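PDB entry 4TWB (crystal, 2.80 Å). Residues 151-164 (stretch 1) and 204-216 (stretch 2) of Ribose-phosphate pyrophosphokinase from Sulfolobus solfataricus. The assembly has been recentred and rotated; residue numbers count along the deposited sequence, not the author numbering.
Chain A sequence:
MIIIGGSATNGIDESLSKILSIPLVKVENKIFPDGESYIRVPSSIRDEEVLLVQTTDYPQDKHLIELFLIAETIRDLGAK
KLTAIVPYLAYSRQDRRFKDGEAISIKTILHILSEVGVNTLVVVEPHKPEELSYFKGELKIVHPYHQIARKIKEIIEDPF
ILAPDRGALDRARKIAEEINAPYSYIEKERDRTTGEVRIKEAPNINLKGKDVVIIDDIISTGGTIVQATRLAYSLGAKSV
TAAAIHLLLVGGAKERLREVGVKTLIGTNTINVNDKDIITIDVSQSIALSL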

# COMPACT_ATOMS: atom_id res chain seq x y z
N LYS A 151 34.87 1.11 0.70
CA LYS A 151 34.63 0.45 1.98
C LYS A 151 35.27 -0.93 2.06
O LYS A 151 35.91 -1.26 3.05
CB LYS A 151 33.14 0.34 2.30
CG LYS A 151 32.85 0.06 3.79
CD LYS A 151 33.07 1.31 4.62
CE LYS A 151 32.96 1.07 6.11
NZ LYS A 151 33.22 2.31 6.90
N ILE A 152 35.09 -1.73 1.01
CA ILE A 152 35.77 -3.01 0.93
C ILE A 152 37.28 -2.85 1.18
O ILE A 152 37.85 -3.60 1.97
CB ILE A 152 35.54 -3.70 -0.42
CG1 ILE A 152 34.11 -4.19 -0.53
CG2 ILE A 152 36.51 -4.87 -0.59
CD1 ILE A 152 33.81 -4.86 -1.86
N LYS A 153 37.90 -1.87 0.53
CA LYS A 153 39.34 -1.66 0.66
C LYS A 153 39.76 -1.32 2.07
O LYS A 153 40.85 -1.70 2.50
CB LYS A 153 39.85 -0.58 -0.31
CG LYS A 153 41.35 -0.27 -0.16
CD LYS A 153 42.21 -0.74 -1.34
CE LYS A 153 42.36 -2.26 -1.43
NZ LYS A 153 43.04 -2.68 -2.70
N GLU A 154 38.92 -0.59 2.80
CA GLU A 154 39.22 -0.25 4.19
C GLU A 154 39.18 -1.47 5.10
O GLU A 154 40.00 -1.61 6.01
CB GLU A 154 38.25 0.79 4.73
CG GLU A 154 38.37 2.16 4.11
CD GLU A 154 37.34 3.14 4.67
OE1 GLU A 154 36.62 2.76 5.62
OE2 GLU A 154 37.26 4.28 4.15
N ILE A 155 38.23 -2.36 4.84
CA ILE A 155 37.89 -3.43 5.77
C ILE A 155 38.46 -4.79 5.39
O ILE A 155 38.61 -5.67 6.23
CB ILE A 155 36.37 -3.57 5.86
CG1 ILE A 155 35.76 -2.32 6.46
CG2 ILE A 155 35.97 -4.80 6.67
CD1 ILE A 155 34.31 -2.15 6.11
N ILE A 156 38.80 -4.95 4.12
CA ILE A 156 39.25 -6.25 3.66
C ILE A 156 40.67 -6.25 3.12
O ILE A 156 40.97 -5.58 2.12
CB ILE A 156 38.25 -6.84 2.65
CG1 ILE A 156 36.85 -6.82 3.28
CG2 ILE A 156 38.67 -8.24 2.22
CD1 ILE A 156 35.98 -7.97 2.92
N GLU A 157 41.53 -6.99 3.80
CA GLU A 157 42.92 -7.13 3.42
C GLU A 157 43.03 -8.28 2.41
O GLU A 157 42.75 -9.43 2.75
CB GLU A 157 43.74 -7.44 4.67
CG GLU A 157 45.23 -7.17 4.54
CD GLU A 157 45.98 -7.51 5.82
OE1 GLU A 157 45.50 -8.38 6.58
OE2 GLU A 157 47.05 -6.91 6.07
N ASP A 158 43.43 -7.97 1.18
CA ASP A 158 43.51 -8.98 0.12
C ASP A 158 42.12 -9.50 -0.30
O ASP A 158 41.75 -10.63 -0.00
CB ASP A 158 44.43 -10.15 0.53
CG ASP A 158 44.80 -11.05 -0.63
OD1 ASP A 158 45.06 -12.26 -0.39
OD2 ASP A 158 44.85 -10.57 -1.78
N PRO A 159 41.35 -8.65 -0.99
CA PRO A 159 39.98 -8.98 -1.38
C PRO A 159 39.90 -9.77 -2.68
O PRO A 159 40.56 -9.46 -3.66
CB PRO A 159 39.35 -7.60 -1.62
CG PRO A 159 40.41 -6.59 -1.29
CD PRO A 159 41.70 -7.29 -1.41
N PHE A 160 39.07 -10.80 -2.69
CA PHE A 160 38.62 -11.41 -3.92
C PHE A 160 37.12 -11.14 -4.04
O PHE A 160 36.36 -11.33 -3.09
CB PHE A 160 38.91 -12.91 -3.93
CG PHE A 160 38.55 -13.59 -5.22
CD1 PHE A 160 39.52 -13.83 -6.19
CD2 PHE A 160 37.25 -13.96 -5.48
CE1 PHE A 160 39.19 -14.45 -7.37
CE2 PHE A 160 36.91 -14.57 -6.66
CZ PHE A 160 37.88 -14.82 -7.61
N ILE A 161 36.67 -10.69 -5.20
CA ILE A 161 35.27 -10.31 -5.34
C ILE A 161 34.47 -11.32 -6.16
O ILE A 161 34.72 -11.51 -7.34
CB ILE A 161 35.15 -8.89 -5.89
CG1 ILE A 161 35.42 -7.91 -4.75
CG2 ILE A 161 33.77 -8.66 -6.47
CD1 ILE A 161 36.00 -6.61 -5.21
N LEU A 162 33.52 -11.96 -5.48
CA LEU A 162 32.78 -13.09 -6.04
C LEU A 162 31.32 -12.72 -6.26
O LEU A 162 30.64 -12.29 -5.34
CB LEU A 162 32.85 -14.27 -5.07
CG LEU A 162 32.81 -15.70 -5.62
CD1 LEU A 162 32.06 -16.56 -4.63
CD2 LEU A 162 32.14 -15.75 -6.97
N ALA A 163 30.85 -12.91 -7.50
CA ALA A 163 29.45 -12.67 -7.86
C ALA A 163 28.68 -13.99 -7.88
O ALA A 163 29.09 -14.93 -8.54
CB ALA A 163 29.38 -12.00 -9.21
N PRO A 164 27.55 -14.06 -7.16
CA PRO A 164 26.79 -15.30 -6.95
C PRO A 164 26.23 -15.92 -8.22
O PRO A 164 26.00 -17.13 -8.25
CB PRO A 164 25.65 -14.86 -6.03
CG PRO A 164 26.15 -13.64 -5.37
CD PRO A 164 26.97 -12.94 -6.40
N ASN A 204 41.09 -16.06 -11.07
CA ASN A 204 39.84 -16.81 -11.01
C ASN A 204 39.97 -18.17 -10.31
O ASN A 204 40.99 -18.86 -10.47
CB ASN A 204 39.22 -16.97 -12.41
CG ASN A 204 40.10 -17.78 -13.37
OD1 ASN A 204 41.23 -18.14 -13.05
ND2 ASN A 204 39.57 -18.06 -14.57
N ILE A 205 38.95 -18.54 -9.53
CA ILE A 205 38.93 -19.79 -8.76
C ILE A 205 40.14 -19.95 -7.82
O ILE A 205 40.11 -20.71 -6.86
CB ILE A 205 38.69 -21.03 -9.67
CG1 ILE A 205 37.19 -21.31 -9.80
CG2 ILE A 205 39.40 -22.26 -9.13
CD1 ILE A 205 36.32 -20.05 -9.80
N ASN A 206 41.19 -19.19 -8.12
CA ASN A 206 42.33 -19.07 -7.23
C ASN A 206 41.97 -18.10 -6.11
O ASN A 206 42.77 -17.25 -5.73
CB ASN A 206 43.57 -18.59 -7.99
CG ASN A 206 44.88 -18.89 -7.27
OD1 ASN A 206 44.91 -19.02 -6.04
ND2 ASN A 206 45.96 -19.01 -8.03
N LEU A 207 40.75 -18.23 -5.62
CA LEU A 207 40.33 -17.48 -4.44
C LEU A 207 40.90 -18.20 -3.23
O LEU A 207 40.77 -17.74 -2.10
CB LEU A 207 38.81 -17.37 -4.37
CG LEU A 207 37.95 -18.64 -4.38
CD1 LEU A 207 37.77 -19.18 -2.97
CD2 LEU A 207 36.61 -18.33 -5.01
N LYS A 208 41.54 -19.33 -3.50
CA LYS A 208 42.33 -20.07 -2.52
C LYS A 208 43.09 -19.10 -1.61
O LYS A 208 43.90 -18.30 -2.07
CB LYS A 208 43.31 -20.99 -3.27
CG LYS A 208 44.01 -22.04 -2.42
CD LYS A 208 43.23 -23.35 -2.39
CE LYS A 208 43.92 -24.38 -1.51
NZ LYS A 208 43.09 -25.60 -1.33
N GLY A 209 42.79 -19.16 -0.32
CA GLY A 209 43.49 -18.37 0.68
C GLY A 209 43.17 -16.89 0.75
O GLY A 209 43.76 -16.17 1.55
N LYS A 210 42.23 -16.45 -0.08
CA LYS A 210 41.87 -15.03 -0.15
C LYS A 210 40.64 -14.66 0.69
O LYS A 210 39.83 -15.53 1.02
CB LYS A 210 41.67 -14.59 -1.60
CG LYS A 210 42.91 -14.72 -2.45
CD LYS A 210 42.92 -13.74 -3.61
CE LYS A 210 44.18 -13.87 -4.47
NZ LYS A 210 45.43 -13.71 -3.66
N ASP A 211 40.52 -13.38 1.04
CA ASP A 211 39.36 -12.87 1.76
C ASP A 211 38.23 -12.52 0.79
O ASP A 211 38.18 -11.41 0.26
CB ASP A 211 39.73 -11.61 2.55
CG ASP A 211 40.43 -11.91 3.84
OD1 ASP A 211 40.16 -12.97 4.43
OD2 ASP A 211 41.24 -11.08 4.29
N VAL A 212 37.31 -13.45 0.59
CA VAL A 212 36.25 -13.28 -0.41
C VAL A 212 35.14 -12.32 0.02
O VAL A 212 34.74 -12.28 1.18
CB VAL A 212 35.64 -14.62 -0.80
CG1 VAL A 212 34.49 -14.42 -1.77
CG2 VAL A 212 36.71 -15.52 -1.40
N VAL A 213 34.65 -11.54 -0.94
CA VAL A 213 33.51 -10.67 -0.73
C VAL A 213 32.46 -10.99 -1.78
O VAL A 213 32.69 -10.81 -2.97
CB VAL A 213 33.88 -9.19 -0.88
CG1 VAL A 213 32.69 -8.31 -0.56
CG2 VAL A 213 35.04 -8.86 0.03
N ILE A 214 31.31 -11.49 -1.33
CA ILE A 214 30.23 -11.82 -2.25
C ILE A 214 29.24 -10.66 -2.38
O ILE A 214 28.60 -10.26 -1.41
CB ILE A 214 29.47 -13.07 -1.80
CG1 ILE A 214 30.46 -14.16 -1.41
CG2 ILE A 214 28.56 -13.55 -2.91
CD1 ILE A 214 29.82 -15.48 -1.09
N ILE A 215 29.13 -10.14 -3.60
CA ILE A 215 28.34 -8.93 -3.87
C ILE A 215 27.10 -9.19 -4.74
O ILE A 215 27.20 -9.75 -5.83
CB ILE A 215 29.21 -7.85 -4.54
CG1 ILE A 215 30.45 -7.57 -3.71
CG2 ILE A 215 28.42 -6.57 -4.73
CD1 ILE A 215 31.33 -6.49 -4.30
N ASP A 216 25.94 -8.76 -4.25
CA ASP A 216 24.70 -8.85 -5.01
C ASP A 216 23.93 -7.54 -4.86
O ASP A 216 24.24 -6.72 -3.98
CB ASP A 216 23.84 -10.04 -4.54
CG ASP A 216 23.08 -10.71 -5.67
OD1 ASP A 216 22.49 -11.79 -5.45
OD2 ASP A 216 23.07 -10.16 -6.80

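The two stretches meet as neighbouring parallel strands of a sheet, 159-163 beside the strand that begins at D211, with their axes 4.5 Å apart at closest approach and inclined by 31°, in keeping with the twist of parallel sheets. The register pairs P159 with D211, F160 with V212, I161 with V213 and L162 with I214. Before its strand, stretch 1 supplies the end of a helix, which I156 is the first residue to leave; before its own, stretch 2 makes a type II turn from L207 to K210. G209, with a phi of 75°, suits that turn because positive phi favours glycine.

Backbone hydrogen bonds form a continuous ladder. D211 N donates to D158 O (3.2 Å), F160 N to D211 O (3.1 Å), V213 N to F160 O (2.8 Å), L162 N to V213 O (2.9 Å) and I215 N to L162 O (3.2 Å). In the manner of parallel strands, one residue binds two on its neighbour: F160 and L162 use both their N and O atoms, while V212 and I214, paired with them, send no amide across. P159 fits the register, which calls for no amide donor from it toward stretch 2. CA-H...O contacts to the same carbonyls supplement the rungs, as from P159 CA to D211 O (3.4 Å) and from I214 CA to L162 O (3.2 Å).

Apolar side chains line much of both faces of this strand pair. On the face of I161 and V213, the helix end and the residue that follows it lie against the strands: I152 CD1 reaches V213 CG1 at 3.9 Å and I215 CD1 at 3.8 Å, and I156 CD1 comes within 3.2 Å of V213 CG2, a tight approach. I161 CG2 adds a contact with I215 CD1 at 3.9 Å. Beta-branching suits I161, V213 and I215 to extended backbone, while the apolar branches of I152 and I156 fill space against the strand. On the other face, L162 CB lies 3.7 Å from V212 CG1, and P164 CG packs 3.4 Å from I214 CG2, the compact proline ring continuing the apolar surface just past the strand.

The aromatic contact belongs to F160, which has more area covered by the opposing stretch than any other residue. L207 CB sits over one face of its ring, 3.8 Å from the centroid of the F160 ring and only 8° off the normal, a CH-pi arrangement in which a weakly polarised C-H meets the pi cloud. N204 lies at the ring edge. A broad, flat side chain can thus cover the turn as well as the strand.

Charged groups gather where the strands begin. D158 OD1 and K210 NZ form a salt bridge at 3.6 Å, long enough to be modest; the long lysine chain lets its ammonium group reach the exposed aspartate. Nearby, D211 OD2 stands 2.7 Å from E157 O, so close for two oxygens that the acid probably carries a proton, though the geometry does not settle it.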